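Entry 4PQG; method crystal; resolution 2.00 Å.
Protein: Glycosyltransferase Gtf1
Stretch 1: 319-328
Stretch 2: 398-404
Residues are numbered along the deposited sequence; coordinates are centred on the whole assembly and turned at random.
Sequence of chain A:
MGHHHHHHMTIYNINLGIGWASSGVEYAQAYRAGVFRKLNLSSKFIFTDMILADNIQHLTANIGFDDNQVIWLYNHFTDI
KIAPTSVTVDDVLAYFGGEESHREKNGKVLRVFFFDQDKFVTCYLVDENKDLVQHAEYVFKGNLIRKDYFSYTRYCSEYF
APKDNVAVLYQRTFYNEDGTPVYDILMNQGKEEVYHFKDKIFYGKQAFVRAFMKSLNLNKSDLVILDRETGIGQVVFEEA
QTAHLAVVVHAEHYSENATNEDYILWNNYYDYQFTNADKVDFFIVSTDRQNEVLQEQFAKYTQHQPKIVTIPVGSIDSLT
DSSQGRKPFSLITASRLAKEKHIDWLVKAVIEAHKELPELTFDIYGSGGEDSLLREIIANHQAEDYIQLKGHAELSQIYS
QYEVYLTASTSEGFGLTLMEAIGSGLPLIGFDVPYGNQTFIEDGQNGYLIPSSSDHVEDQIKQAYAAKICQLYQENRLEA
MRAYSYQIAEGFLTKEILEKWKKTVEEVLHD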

# COMPACT_ATOMS: atom_id res chain seq x y z
N LEU A 319 4.21 11.10 -20.47
CA LEU A 319 3.00 10.53 -21.06
C LEU A 319 3.38 9.25 -21.77
O LEU A 319 4.48 9.15 -22.31
CB LEU A 319 2.35 11.51 -22.03
CG LEU A 319 2.07 12.93 -21.53
CD1 LEU A 319 1.29 13.69 -22.59
CD2 LEU A 319 1.32 12.92 -20.21
N THR A 320 2.48 8.28 -21.76
CA THR A 320 2.73 7.01 -22.42
C THR A 320 1.76 6.88 -23.58
O THR A 320 0.55 7.00 -23.40
CB THR A 320 2.52 5.85 -21.44
OG1 THR A 320 3.34 6.04 -20.28
CG2 THR A 320 2.84 4.50 -22.09
N ASP A 321 2.30 6.63 -24.78
CA ASP A 321 1.48 6.37 -25.96
C ASP A 321 1.22 4.89 -26.07
O ASP A 321 2.01 4.09 -25.56
CB ASP A 321 2.17 6.85 -27.24
CG ASP A 321 2.60 8.30 -27.17
OD1 ASP A 321 1.78 9.17 -26.83
OD2 ASP A 321 3.78 8.57 -27.46
N SER A 322 0.12 4.53 -26.72
CA SER A 322 -0.15 3.13 -26.97
C SER A 322 0.98 2.61 -27.84
O SER A 322 1.38 3.28 -28.80
CB SER A 322 -1.46 2.96 -27.71
OG SER A 322 -1.83 1.61 -27.69
N SER A 323 1.49 1.43 -27.50
CA SER A 323 2.65 0.86 -28.21
C SER A 323 2.24 -0.00 -29.40
O SER A 323 2.95 -0.06 -30.40
CB SER A 323 3.55 0.07 -27.25
OG SER A 323 3.09 -1.26 -27.10
N GLN A 324 1.10 -0.68 -29.29
CA GLN A 324 0.60 -1.50 -30.37
C GLN A 324 -0.85 -1.18 -30.67
O GLN A 324 -1.49 -1.86 -31.46
CB GLN A 324 0.69 -2.98 -30.02
CG GLN A 324 2.09 -3.54 -29.87
CD GLN A 324 2.07 -4.96 -29.33
OE1 GLN A 324 1.18 -5.75 -29.67
NE2 GLN A 324 3.03 -5.29 -28.48
N GLY A 325 -1.38 -0.14 -30.03
CA GLY A 325 -2.78 0.21 -30.22
C GLY A 325 -3.66 -0.22 -29.07
O GLY A 325 -3.26 -1.02 -28.22
N ARG A 326 -4.87 0.32 -29.04
CA ARG A 326 -5.82 0.06 -27.97
C ARG A 326 -6.94 -0.79 -28.53
O ARG A 326 -7.50 -0.47 -29.58
CB ARG A 326 -6.37 1.38 -27.44
CG ARG A 326 -5.31 2.43 -27.19
CD ARG A 326 -5.91 3.80 -26.90
NE ARG A 326 -4.86 4.78 -26.64
CZ ARG A 326 -4.45 5.12 -25.42
NH1 ARG A 326 -5.01 4.58 -24.35
NH2 ARG A 326 -3.48 6.03 -25.28
N LYS A 327 -7.26 -1.87 -27.83
CA LYS A 327 -8.35 -2.74 -28.25
C LYS A 327 -9.67 -1.95 -28.36
O LYS A 327 -10.02 -1.20 -27.45
CB LYS A 327 -8.48 -3.92 -27.30
CG LYS A 327 -9.62 -4.87 -27.62
CD LYS A 327 -9.45 -6.20 -26.93
CE LYS A 327 -10.68 -7.06 -27.13
NZ LYS A 327 -10.51 -8.40 -26.52
N PRO A 328 -10.39 -2.09 -29.50
CA PRO A 328 -11.64 -1.35 -29.65
C PRO A 328 -12.66 -1.74 -28.59
O PRO A 328 -12.82 -2.92 -28.29
CB PRO A 328 -12.13 -1.75 -31.06
CG PRO A 328 -10.88 -2.15 -31.78
CD PRO A 328 -10.04 -2.83 -30.73
N ILE A 398 0.10 -1.37 -19.14
CA ILE A 398 -1.23 -1.98 -19.26
C ILE A 398 -2.26 -0.98 -19.76
O ILE A 398 -3.00 -1.27 -20.70
CB ILE A 398 -1.67 -2.62 -17.91
CG1 ILE A 398 -0.76 -3.80 -17.53
CG2 ILE A 398 -3.15 -2.98 -17.92
CD1 ILE A 398 -0.91 -5.05 -18.38
N TYR A 399 -2.29 0.20 -19.15
CA TYR A 399 -3.34 1.20 -19.37
C TYR A 399 -3.50 1.58 -20.83
O TYR A 399 -4.62 1.68 -21.33
CB TYR A 399 -3.01 2.48 -18.62
CG TYR A 399 -3.14 2.46 -17.12
CD1 TYR A 399 -4.40 2.46 -16.51
CD2 TYR A 399 -2.01 2.51 -16.30
CE1 TYR A 399 -4.52 2.48 -15.13
CE2 TYR A 399 -2.12 2.52 -14.92
CZ TYR A 399 -3.38 2.51 -14.34
OH TYR A 399 -3.52 2.55 -12.97
N SER A 400 -2.38 1.83 -21.51
CA SER A 400 -2.41 2.32 -22.88
C SER A 400 -2.78 1.23 -23.91
O SER A 400 -2.76 1.48 -25.12
CB SER A 400 -1.09 3.04 -23.23
OG SER A 400 0.01 2.17 -23.11
N GLN A 401 -3.15 0.04 -23.42
CA GLN A 401 -3.72 -1.02 -24.26
C GLN A 401 -5.26 -0.93 -24.32
O GLN A 401 -5.91 -1.70 -25.02
CB GLN A 401 -3.30 -2.39 -23.75
CG GLN A 401 -1.80 -2.64 -23.77
CD GLN A 401 -1.42 -4.02 -23.28
OE1 GLN A 401 -1.88 -5.03 -23.81
NE2 GLN A 401 -0.56 -4.07 -22.27
N TYR A 402 -5.82 0.03 -23.59
CA TYR A 402 -7.27 0.15 -23.44
C TYR A 402 -7.78 1.49 -23.97
O TYR A 402 -7.01 2.40 -24.26
CB TYR A 402 -7.67 -0.04 -21.97
CG TYR A 402 -7.39 -1.44 -21.43
CD1 TYR A 402 -8.39 -2.40 -21.40
CD2 TYR A 402 -6.12 -1.79 -20.94
CE1 TYR A 402 -8.15 -3.67 -20.91
CE2 TYR A 402 -5.87 -3.06 -20.44
CZ TYR A 402 -6.89 -3.99 -20.43
OH TYR A 402 -6.67 -5.25 -19.95
N GLU A 403 -9.10 1.62 -24.08
CA GLU A 403 -9.67 2.85 -24.57
C GLU A 403 -10.15 3.80 -23.49
O GLU A 403 -9.85 5.00 -23.55
CB GLU A 403 -10.75 2.57 -25.61
CG GLU A 403 -10.16 2.07 -26.93
CD GLU A 403 -11.19 1.91 -28.03
OE1 GLU A 403 -12.39 1.71 -27.72
OE2 GLU A 403 -10.79 1.99 -29.21
N VAL A 404 -10.89 3.27 -22.50
CA VAL A 404 -11.54 4.11 -21.50
C VAL A 404 -11.39 3.49 -20.10
O VAL A 404 -11.46 2.27 -19.95
CB VAL A 404 -13.05 4.30 -21.81
CG1 VAL A 404 -13.74 5.12 -20.71
CG2 VAL A 404 -13.26 4.95 -23.18
O HOH W 1 0.29 0.17 -24.95

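Stretch 2 enters as a turn and leaves toward a strand, with a short 3-10 segment at 399-401. Stretch 1 has no regular helix or strand. It passes alongside the turn, and CA atoms come near each other at two places. The CA atoms of Ser-322 and Ser-400 lie 4.7 Å apart, and those of Arg-326 and Gln-401 lie 4.4 Å apart. The contact is modest, burying 421 Å² over both sides.

Ile-398 does not reach stretch 1. Its carbonyl O accepts a hydrogen bond from Gln-401 N at 3.0 Å, which helps hold the turn. Tyr-399 contributes little across the contact. Its ring leads away from stretch 1, and its carbonyl O accepts from Tyr-402 N at 3.0 Å.

Ser-400 is buried and is the most heavily covered residue of stretch 2. Its carbonyl O accepts a hydrogen bond from Ser-322 OG at 2.7 Å. The t rotamer of Ser-322 carries the hydroxyl to this oxygen. The same carbonyl O lies over one face of the Arg-326 guanidinium, and Arg-326 CG lies 3.4 Å from Ser-400 O. The Ser-400 side chain takes the p rotamer. Its OG lies 3.8 Å from Thr-320 CG2, a van der Waals contact. Ser-400 OG also bonds to a water at 2.7 Å, and that water accepts from Ser-323 N at 3.1 Å. The water thus links the two stretches beside the direct serine bond.

The CA-to-CB bond of Gln-401 points away, and the residue works through its backbone. Its carbonyl O accepts a hydrogen bond from Lys-327 N at 3.1 Å, with an N-H...O angle of 155°. Arg-326 CA lies 3.4 Å from the same Gln-401 O in a CA-H...O contact. One oxygen therefore receives two adjacent residues of stretch 1. The Lys-327 side chain is extended, and its end leads away.

The CA-to-CB bond of Tyr-402 also points away, but its carbonyl O accepts from Arg-326 NH1 at 3.0 Å. The angle of 166° is nearly straight, and the oxygen lies at the guanidinium edge, near its plane, where N-H groups point. The Arg-326 CA-to-CB bond points toward stretch 2, and its long side chain runs past Ser-400, and NH1 meets the Tyr-402 carbonyl.

Glu-403 closes the contact. Its CG packs 3.9 Å from Arg-326 CB and 3.3 Å from Lys-327 O. The carboxylate extends further along stretch 1, where OE2 lies 3.5 Å from Pro-328 CA. Val-404 is out of contact, and its CA-to-CB bond points away.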